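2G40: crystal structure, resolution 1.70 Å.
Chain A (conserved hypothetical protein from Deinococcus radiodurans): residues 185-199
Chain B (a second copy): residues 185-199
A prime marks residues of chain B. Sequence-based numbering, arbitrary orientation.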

ATOM      1  N   SER A 185     -14.291   0.306  -2.141  1.00 15.97           N
ATOM      2  CA  SER A 185     -13.328   0.556  -1.063  1.00 17.15           C
ATOM      3  C   SER A 185     -12.646   1.899  -1.266  1.00 15.99           C
ATOM      4  O   SER A 185     -12.476   2.661  -0.321  1.00 15.81           O
ATOM      5  CB  SER A 185     -12.291  -0.559  -1.026  1.00 16.55           C
ATOM      6  OG  SER A 185     -12.903  -1.783  -0.702  1.00 19.34           O
ATOM      7  N   VAL A 186     -12.296   2.196  -2.516  1.00 15.60           N
ATOM      8  CA  VAL A 186     -11.627   3.446  -2.844  1.00 15.24           C
ATOM      9  C   VAL A 186     -12.575   4.598  -2.570  1.00 17.87           C
ATOM     10  O   VAL A 186     -12.194   5.582  -1.944  1.00 17.54           O
ATOM     11  CB  VAL A 186     -11.116   3.497  -4.312  1.00 15.07           C
ATOM     12  CG1 VAL A 186     -10.496   4.846  -4.615  1.00 16.42           C
ATOM     13  CG2 VAL A 186     -10.088   2.414  -4.531  1.00 17.77           C
ATOM     14  N   ARG A 187     -13.822   4.448  -3.016  1.00 19.90           N
ATOM     15  CA  ARG A 187     -14.835   5.458  -2.767  1.00 19.77           C
ATOM     16  C   ARG A 187     -15.086   5.677  -1.263  1.00 18.77           C
ATOM     17  O   ARG A 187     -15.417   6.786  -0.845  1.00 18.66           O
ATOM     18  CB  ARG A 187     -16.134   5.115  -3.502  1.00 20.42           C
ATOM     19  CG  ARG A 187     -16.037   5.224  -5.026  1.00 17.57           C
ATOM     20  CD  ARG A 187     -17.405   5.300  -5.645  1.00 24.84           C
ATOM     21  NE  ARG A 187     -18.153   4.078  -5.377  1.00 29.52           N
ATOM     22  CZ  ARG A 187     -18.134   2.988  -6.137  1.00 29.42           C
ATOM     23  NH1 ARG A 187     -17.415   2.946  -7.255  1.00 35.84           N
ATOM     24  NH2 ARG A 187     -18.860   1.933  -5.774  1.00 34.40           N
ATOM     25  N   GLU A 188     -14.900   4.620  -0.472  1.00 18.90           N
ATOM     26  CA  GLU A 188     -14.996   4.653   0.994  1.00 20.78           C
ATOM     27  C   GLU A 188     -13.786   5.256   1.699  1.00 20.66           C
ATOM     28  O   GLU A 188     -13.815   5.494   2.918  1.00 19.03           O
ATOM     29  CB  GLU A 188     -15.192   3.233   1.537  1.00 20.13           C
ATOM     30  CG  GLU A 188     -16.626   2.768   1.530  1.00 22.58           C
ATOM     31  CD  GLU A 188     -16.754   1.263   1.639  1.00 24.94           C
ATOM     32  OE1 GLU A 188     -15.830   0.609   2.179  1.00 23.98           O
ATOM     33  OE2 GLU A 188     -17.791   0.746   1.194  1.00 37.32           O
ATOM     34  N   GLY A 189     -12.723   5.506   0.940  1.00 18.88           N
ATOM     35  CA  GLY A 189     -11.505   6.046   1.496  1.00 17.12           C
ATOM     36  C   GLY A 189     -10.595   5.004   2.112  1.00 17.51           C
ATOM     37  O   GLY A 189      -9.642   5.355   2.834  1.00 18.75           O
ATOM     38  N   ARG A 190     -10.841   3.723   1.831  1.00 17.08           N
ATOM     39  CA  ARG A 190      -9.988   2.684   2.387  1.00 17.00           C
ATOM     40  C   ARG A 190      -8.692   2.684   1.608  1.00 18.52           C
ATOM     41  O   ARG A 190      -8.697   2.840   0.390  1.00 18.09           O
ATOM     42  CB  ARG A 190     -10.607   1.311   2.273  1.00 16.55           C
ATOM     43  CG  ARG A 190     -11.854   1.129   3.095  1.00 17.34           C
ATOM     44  CD  ARG A 190     -12.350  -0.285   3.016  1.00 17.29           C
ATOM     45  NE  ARG A 190     -13.658  -0.380   3.651  1.00 27.11           N
ATOM     46  CZ  ARG A 190     -13.859  -0.476   4.959  1.00 27.80           C
ATOM     47  NH1 ARG A 190     -12.842  -0.492   5.795  1.00 26.11           N
ATOM     48  NH2 ARG A 190     -15.095  -0.570   5.432  1.00 35.54           N
ATOM     49  N   PRO A 191      -7.579   2.492   2.309  1.00 18.77           N
ATOM     50  CA  PRO A 191      -6.309   2.361   1.617  1.00 18.79           C
ATOM     51  C   PRO A 191      -6.214   1.057   0.868  1.00 18.25           C
ATOM     52  O   PRO A 191      -6.788   0.045   1.296  1.00 19.20           O
ATOM     53  CB  PRO A 191      -5.298   2.365   2.756  1.00 20.04           C
ATOM     54  CG  PRO A 191      -6.079   1.828   3.929  1.00 18.50           C
ATOM     55  CD  PRO A 191      -7.435   2.361   3.776  1.00 20.40           C
ATOM     56  N   LEU A 192      -5.472   1.072  -0.229  1.00 15.44           N
ATOM     57  CA  LEU A 192      -5.208  -0.163  -0.968  1.00 15.71           C
ATOM     58  C   LEU A 192      -3.735  -0.402  -1.037  1.00 15.92           C
ATOM     59  O   LEU A 192      -2.953   0.534  -1.216  1.00 18.13           O
ATOM     60  CB  LEU A 192      -5.730  -0.111  -2.392  1.00 16.36           C
ATOM     61  CG  LEU A 192      -7.183   0.241  -2.667  1.00 18.23           C
ATOM     62  CD1 LEU A 192      -7.383   0.155  -4.147  1.00 13.06           C
ATOM     63  CD2 LEU A 192      -8.150  -0.673  -1.961  1.00 16.13           C
ATOM     64  N   THR A 193      -3.366  -1.667  -0.925  1.00 14.99           N
ATOM     65  CA  THR A 193      -1.994  -2.083  -1.080  1.00 15.92           C
ATOM     66  C   THR A 193      -2.006  -3.135  -2.182  1.00 18.12           C
ATOM     67  O   THR A 193      -2.675  -4.145  -2.062  1.00 18.39           O
ATOM     68  CB  THR A 193      -1.456  -2.644   0.243  1.00 18.17           C
ATOM     69  OG1 THR A 193      -1.607  -1.656   1.280  1.00 18.48           O
ATOM     70  CG2 THR A 193      -0.045  -3.059   0.093  1.00 24.61           C
ATOM     71  N   TRP A 194      -1.296  -2.871  -3.270  1.00 17.30           N
ATOM     72  CA  TRP A 194      -1.237  -3.804  -4.383  1.00 18.93           C
ATOM     73  C   TRP A 194       0.123  -4.464  -4.367  1.00 19.43           C
ATOM     74  O   TRP A 194       1.142  -3.792  -4.538  1.00 19.19           O
ATOM     75  CB  TRP A 194      -1.334  -3.080  -5.701  1.00 18.97           C
ATOM     76  CG  TRP A 194      -2.633  -2.436  -6.024  1.00 19.46           C
ATOM     77  CD1 TRP A 194      -3.419  -1.700  -5.206  1.00 18.82           C
ATOM     78  CD2 TRP A 194      -3.266  -2.441  -7.301  1.00 18.61           C
ATOM     79  NE1 TRP A 194      -4.525  -1.260  -5.886  1.00 18.41           N
ATOM     80  CE2 TRP A 194      -4.452  -1.690  -7.180  1.00 15.25           C
ATOM     81  CE3 TRP A 194      -2.935  -2.992  -8.548  1.00 17.35           C
ATOM     82  CZ2 TRP A 194      -5.323  -1.497  -8.249  1.00 20.02           C
ATOM     83  CZ3 TRP A 194      -3.788  -2.810  -9.596  1.00 18.17           C
ATOM     84  CH2 TRP A 194      -4.971  -2.050  -9.454  1.00 17.69           C
ATOM     85  N   LEU A 195       0.124  -5.777  -4.202  1.00 23.24           N
ATOM     86  CA  LEU A 195       1.331  -6.580  -4.137  1.00 23.97           C
ATOM     87  C   LEU A 195       1.351  -7.376  -5.428  1.00 23.29           C
ATOM     88  O   LEU A 195       0.400  -8.076  -5.699  1.00 24.01           O
ATOM     89  CB  LEU A 195       1.240  -7.522  -2.941  1.00 24.87           C
ATOM     90  CG  LEU A 195       0.738  -6.851  -1.659  1.00 27.69           C
ATOM     91  CD1 LEU A 195       0.271  -7.870  -0.663  1.00 26.87           C
ATOM     92  CD2 LEU A 195       1.833  -5.986  -1.087  1.00 29.16           C
ATOM     93  N   SER A 196       2.407  -7.252  -6.229  1.00 24.40           N
ATOM     94  CA  SER A 196       2.392  -7.793  -7.595  1.00 25.82           C
ATOM     95  C   SER A 196       3.669  -8.505  -7.968  1.00 27.85           C
ATOM     96  O   SER A 196       4.767  -8.028  -7.668  1.00 30.21           O
ATOM     97  CB  SER A 196       2.162  -6.691  -8.638  1.00 26.64           C
ATOM     98  OG  SER A 196       0.935  -6.015  -8.439  1.00 28.39           O
ATOM     99  N   GLY A 197       3.504  -9.652  -8.617  1.00 29.19           N
ATOM    100  CA  GLY A 197       4.602 -10.355  -9.265  1.00 32.53           C
ATOM    101  C   GLY A 197       4.972  -9.669 -10.559  1.00 33.25           C
ATOM    102  O   GLY A 197       6.144  -9.635 -10.934  1.00 34.11           O
ATOM    103  N   GLY A 198       3.959  -9.116 -11.228  1.00 34.07           N
ATOM    104  CA  GLY A 198       4.135  -8.430 -12.503  1.00 34.12           C
ATOM    105  C   GLY A 198       3.791  -9.351 -13.654  1.00 33.96           C
ATOM    106  O   GLY A 198       3.489 -10.523 -13.450  1.00 32.27           O
ATOM    107  N   SER A 199       3.823  -8.817 -14.864  1.00 33.51           N
ATOM    108  CA  SER A 199       3.517  -9.607 -16.044  1.00 37.83           C
ATOM    109  C   SER A 199       4.710 -10.507 -16.378  1.00 38.35           C
ATOM    110  O   SER A 199       4.548 -11.542 -17.038  1.00 42.77           O
ATOM    111  CB  SER A 199       3.175  -8.697 -17.226  1.00 37.44           C
ATOM    112  OG  SER A 199       4.324  -8.014 -17.696  1.00 43.88           O
TER
ATOM    113  N   SER B 185       3.895   0.051 -13.919  1.00 15.97           N
ATOM    114  CA  SER B 185       4.478  -0.252 -12.607  1.00 17.15           C
ATOM    115  C   SER B 185       3.986  -1.601 -12.111  1.00 15.99           C
ATOM    116  O   SER B 185       4.763  -2.396 -11.593  1.00 15.81           O
ATOM    117  CB  SER B 185       4.110   0.841 -11.612  1.00 16.55           C
ATOM    118  OG  SER B 185       4.681   2.066 -11.999  1.00 19.34           O
ATOM    119  N   VAL B 186       2.697  -1.866 -12.312  1.00 15.60           N
ATOM    120  CA  VAL B 186       2.099  -3.119 -11.876  1.00 15.24           C
ATOM    121  C   VAL B 186       2.713  -4.259 -12.664  1.00 17.87           C
ATOM    122  O   VAL B 186       3.108  -5.269 -12.091  1.00 17.54           O
ATOM    123  CB  VAL B 186       0.550  -3.134 -12.011  1.00 15.07           C
ATOM    124  CG1 VAL B 186      -0.009  -4.484 -11.612  1.00 16.42           C
ATOM    125  CG2 VAL B 186      -0.050  -2.066 -11.130  1.00 17.77           C
ATOM    126  N   ARG B 187       2.820  -4.070 -13.979  1.00 19.90           N
ATOM    127  CA  ARG B 187       3.442  -5.067 -14.832  1.00 19.77           C
ATOM    128  C   ARG B 187       4.912  -5.327 -14.453  1.00 18.77           C
ATOM    129  O   ARG B 187       5.406  -6.442 -14.619  1.00 18.66           O
ATOM    130  CB  ARG B 187       3.310  -4.674 -16.307  1.00 20.42           C
ATOM    131  CG  ARG B 187       1.878  -4.738 -16.846  1.00 17.57           C
ATOM    132  CD  ARG B 187       1.873  -4.767 -18.348  1.00 24.84           C
ATOM    133  NE  ARG B 187       2.448  -3.538 -18.882  1.00 29.52           N
ATOM    134  CZ  ARG B 187       1.770  -2.425 -19.142  1.00 29.42           C
ATOM    135  NH1 ARG B 187       0.456  -2.363 -18.942  1.00 35.84           N
ATOM    136  NH2 ARG B 187       2.420  -1.367 -19.623  1.00 34.40           N
ATOM    137  N   GLU B 188       5.579  -4.300 -13.928  1.00 18.90           N
ATOM    138  CA  GLU B 188       6.954  -4.377 -13.416  1.00 20.78           C
ATOM    139  C   GLU B 188       7.089  -5.026 -12.044  1.00 20.66           C
ATOM    140  O   GLU B 188       8.208  -5.301 -11.578  1.00 19.03           O
ATOM    141  CB  GLU B 188       7.558  -2.971 -13.329  1.00 20.13           C
ATOM    142  CG  GLU B 188       8.149  -2.477 -14.625  1.00 22.58           C
ATOM    143  CD  GLU B 188       8.331  -0.974 -14.650  1.00 24.94           C
ATOM    144  OE1 GLU B 188       8.458  -0.355 -13.566  1.00 23.98           O
ATOM    145  OE2 GLU B 188       8.360  -0.422 -15.761  1.00 37.32           O
ATOM    146  N   GLY B 189       5.957  -5.273 -11.392  1.00 18.88           N
ATOM    147  CA  GLY B 189       5.954  -5.855 -10.071  1.00 17.12           C
ATOM    148  C   GLY B 189       6.165  -4.852  -8.956  1.00 17.51           C
ATOM    149  O   GLY B 189       6.425  -5.244  -7.804  1.00 18.75           O
ATOM    150  N   ARG B 190       6.035  -3.558  -9.255  1.00 17.08           N
ATOM    151  CA  ARG B 190       6.213  -2.555  -8.218  1.00 17.00           C
ATOM    152  C   ARG B 190       4.973  -2.556  -7.354  1.00 18.52           C
ATOM    153  O   ARG B 190       3.860  -2.674  -7.861  1.00 18.09           O
ATOM    154  CB  ARG B 190       6.391  -1.166  -8.786  1.00 16.55           C
ATOM    155  CG  ARG B 190       7.655  -0.984  -9.581  1.00 17.34           C
ATOM    156  CD  ARG B 190       7.815   0.441 -10.021  1.00 17.29           C
ATOM    157  NE  ARG B 190       8.931   0.543 -10.952  1.00 27.11           N
ATOM    158  CZ  ARG B 190      10.209   0.601 -10.597  1.00 27.80           C
ATOM    159  NH1 ARG B 190      10.555   0.571  -9.327  1.00 26.11           N
ATOM    160  NH2 ARG B 190      11.148   0.706 -11.528  1.00 35.54           N
ATOM    161  N   PRO B 191       5.159  -2.409  -6.047  1.00 18.77           N
ATOM    162  CA  PRO B 191       4.011  -2.282  -5.167  1.00 18.79           C
ATOM    163  C   PRO B 191       3.315  -0.958  -5.345  1.00 18.25           C
ATOM    164  O   PRO B 191       3.961   0.052  -5.663  1.00 19.20           O
ATOM    165  CB  PRO B 191       4.635  -2.342  -3.779  1.00 20.04           C
ATOM    166  CG  PRO B 191       6.036  -1.827  -3.995  1.00 18.50           C
ATOM    167  CD  PRO B 191       6.441  -2.326  -5.311  1.00 20.40           C
ATOM    168  N   LEU B 192       2.010  -0.953  -5.118  1.00 15.44           N
ATOM    169  CA  LEU B 192       1.254   0.299  -5.141  1.00 15.71           C
ATOM    170  C   LEU B 192       0.592   0.510  -3.818  1.00 15.92           C
ATOM    171  O   LEU B 192       0.090  -0.435  -3.208  1.00 18.13           O
ATOM    172  CB  LEU B 192       0.168   0.302  -6.201  1.00 16.36           C
ATOM    173  CG  LEU B 192       0.505  -0.012  -7.649  1.00 18.23           C
ATOM    174  CD1 LEU B 192      -0.761   0.125  -8.434  1.00 13.06           C
ATOM    175  CD2 LEU B 192       1.563   0.900  -8.214  1.00 16.13           C
ATOM    176  N   THR B 193       0.569   1.763  -3.396  1.00 14.99           N
ATOM    177  CA  THR B 193      -0.126   2.156  -2.195  1.00 15.92           C
ATOM    178  C   THR B 193      -1.104   3.242  -2.623  1.00 18.12           C
ATOM    179  O   THR B 193      -0.701   4.262  -3.153  1.00 18.39           O
ATOM    180  CB  THR B 193       0.871   2.664  -1.146  1.00 18.17           C
ATOM    181  OG1 THR B 193       1.859   1.647  -0.890  1.00 18.48           O
ATOM    182  CG2 THR B 193       0.166   3.055   0.093  1.00 24.61           C
ATOM    183  N   TRP B 194      -2.393   2.997  -2.429  1.00 17.30           N
ATOM    184  CA  TRP B 194      -3.414   3.964  -2.801  1.00 18.93           C
ATOM    185  C   TRP B 194      -3.943   4.595  -1.533  1.00 19.43           C
ATOM    186  O   TRP B 194      -4.530   3.908  -0.695  1.00 19.19           O
ATOM    187  CB  TRP B 194      -4.590   3.284  -3.451  1.00 18.97           C
ATOM    188  CG  TRP B 194      -4.367   2.677  -4.788  1.00 19.46           C
ATOM    189  CD1 TRP B 194      -3.313   1.932  -5.193  1.00 18.82           C
ATOM    190  CD2 TRP B 194      -5.271   2.734  -5.888  1.00 18.61           C
ATOM    191  NE1 TRP B 194      -3.490   1.535  -6.495  1.00 18.41           N
ATOM    192  CE2 TRP B 194      -4.691   2.004  -6.943  1.00 15.25           C
ATOM    193  CE3 TRP B 194      -6.533   3.317  -6.079  1.00 17.35           C
ATOM    194  CZ2 TRP B 194      -5.313   1.863  -8.181  1.00 20.02           C
ATOM    195  CZ3 TRP B 194      -7.144   3.186  -7.290  1.00 18.17           C
ATOM    196  CH2 TRP B 194      -6.545   2.445  -8.335  1.00 17.69           C
ATOM    197  N   LEU B 195      -3.766   5.902  -1.424  1.00 23.24           N
ATOM    198  CA  LEU B 195      -4.185   6.678  -0.271  1.00 23.97           C
ATOM    199  C   LEU B 195      -5.354   7.514  -0.756  1.00 23.29           C
ATOM    200  O   LEU B 195      -5.198   8.241  -1.712  1.00 24.01           O
ATOM    201  CB  LEU B 195      -3.038   7.583   0.164  1.00 24.87           C
ATOM    202  CG  LEU B 195      -1.676   6.883   0.209  1.00 27.69           C
ATOM    203  CD1 LEU B 195      -0.557   7.880   0.223  1.00 26.87           C
ATOM    204  CD2 LEU B 195      -1.620   5.979   1.415  1.00 29.16           C
ATOM    205  N   SER B 196      -6.520   7.394  -0.124  1.00 24.40           N
ATOM    206  CA  SER B 196      -7.749   7.978  -0.680  1.00 25.82           C
ATOM    207  C   SER B 196      -8.597   8.674   0.355  1.00 27.85           C
ATOM    208  O   SER B 196      -8.783   8.166   1.465  1.00 30.21           O
ATOM    209  CB  SER B 196      -8.628   6.913  -1.350  1.00 26.64           C
ATOM    210  OG  SER B 196      -7.958   6.256  -2.410  1.00 28.39           O
ATOM    211  N   GLY B 197      -9.098   9.844  -0.025  1.00 29.19           N
ATOM    212  CA  GLY B 197     -10.125  10.545   0.733  1.00 32.53           C
ATOM    213  C   GLY B 197     -11.471   9.892   0.520  1.00 33.25           C
ATOM    214  O   GLY B 197     -12.294   9.846   1.435  1.00 34.11           O
ATOM    215  N   GLY B 198     -11.677   9.382  -0.695  1.00 34.07           N
ATOM    216  CA  GLY B 198     -12.926   8.732  -1.076  1.00 34.12           C
ATOM    217  C   GLY B 198     -13.816   9.696  -1.832  1.00 33.96           C
ATOM    218  O   GLY B 198     -13.483  10.866  -1.987  1.00 32.27           O
ATOM    219  N   SER B 199     -14.944   9.199  -2.315  1.00 33.51           N
ATOM    220  CA  SER B 199     -15.878  10.032  -3.051  1.00 37.83           C
ATOM    221  C   SER B 199     -16.653  10.917  -2.071  1.00 38.35           C
ATOM    222  O   SER B 199     -17.168  11.976  -2.457  1.00 42.77           O
ATOM    223  CB  SER B 199     -16.835   9.166  -3.875  1.00 37.44           C
ATOM    224  OG  SER B 199     -17.748   8.475  -3.041  1.00 43.88           O
TER
HETATM  225  O   HOH W   1      -6.864   5.727   2.108  1.00 21.03           O
HETATM  226  O   HOH W   2      -9.141   7.648   4.007  1.00 37.01           O
HETATM  227  O   HOH W   3      -7.228   3.959  -1.561  1.00 18.75           O
HETATM  228  O   HOH W   4       1.456  -3.761  -7.354  1.00 18.75           O
HETATM  229  O   HOH W   5       4.617  -5.650  -5.578  1.00 21.03           O
HETATM  230  O   HOH W   6       7.243  -7.583  -6.939  1.00 37.01           O

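Two copies of the same segment meet across an exact two-fold axis, so each contact made by chain A recurs with the chains exchanged. The central element is a pair of antiparallel strands, residues 192-196 of each copy, with a helix end and a glycine-containing loop flanking them; together the stretches bury about 1000 Å².

Chain A enters through the last turn of a helix. Val186, in rotamer t, sets CG2 4.0 Å from CE3 of Trp194′ and CG1 3.6 Å from OG of Ser196′, so a small branched side chain fills the space beside the indole. The backbone here matters as much. Val186 O receives a CA-H...O contact from Gly198′ CA at 3.3 Å, and Arg187 O accepts a hydrogen bond from Ser199′ N at 2.9 Å. The end of the Arg187 side chain leads away from the partner.

Gly189 closes the helix in a Schellman motif: its N bonds to Val186 O (2.9 Å), and Arg190 N to Ser185 O (2.9 Å). Its positive phi by itself calls for glycine, and an ideal CB would also lie 3.0 Å from Gly197′ O, a clash. The following Arg190 points away from the partner and folds back on its own chain, its NE forming a salt bridge with Glu188 OE1 at 2.8 Å.

Direct pairing gives way to water between this turn and the end of the partner strand. Gly189 O and Ser196′ O lie 3.2 Å apart, two acceptors that cannot bond to each other; water 2 resolves the conflict by donating to both, 2.6 Å from each. Water 1 links Gly189 O (2.9 Å) to Ser196′ N (2.8 Å), donating to the first and accepting from the second. Water 3 donates to Arg190 O at 2.7 Å and lies 2.6 Å from Ser196′ OG, to which it is also hydrogen-bonded.

Beyond Pro191, whose CA makes a CA-H...O contact with Trp194′ O at 3.3 Å, the strands pair directly. Leu192 and Trp194′ form a hydrogen-bonded pair: Leu192 N donates to Trp194′ O at 3.0 Å, and Trp194′ N to Leu192 O at 2.8 Å. Their side chains share a face, where Leu192 CD1 sits over the six-membered ring of Trp194′, 4.1 Å from its centroid, a CH-pi contact. Thr193 faces its own symmetry mate as a non-hydrogen-bonded pair, CA to CA 4.8 Å, with both side chains on the opposite face.

Trp194 repeats the backbone pairing with Leu192′ and meets Trp194′ near the axis. The indole planes are 5° apart but slid, so they barely overlap; CZ2 of Trp194 and CZ2 of Trp194′ approach to 3.4 Å. The two NE1 atoms, Trp194 and Trp194′, are 3.0 Å apart, yet both are donors and do not bond.

At the far end, Gly198 settles against the partner's helix end. An ideal CB would point toward it, 2.5 Å from Arg187′ O, and positive phi again demands glycine. The bare CA permits this close backbone packing, and Ser199 N then donates to Arg187′ O at 2.9 Å.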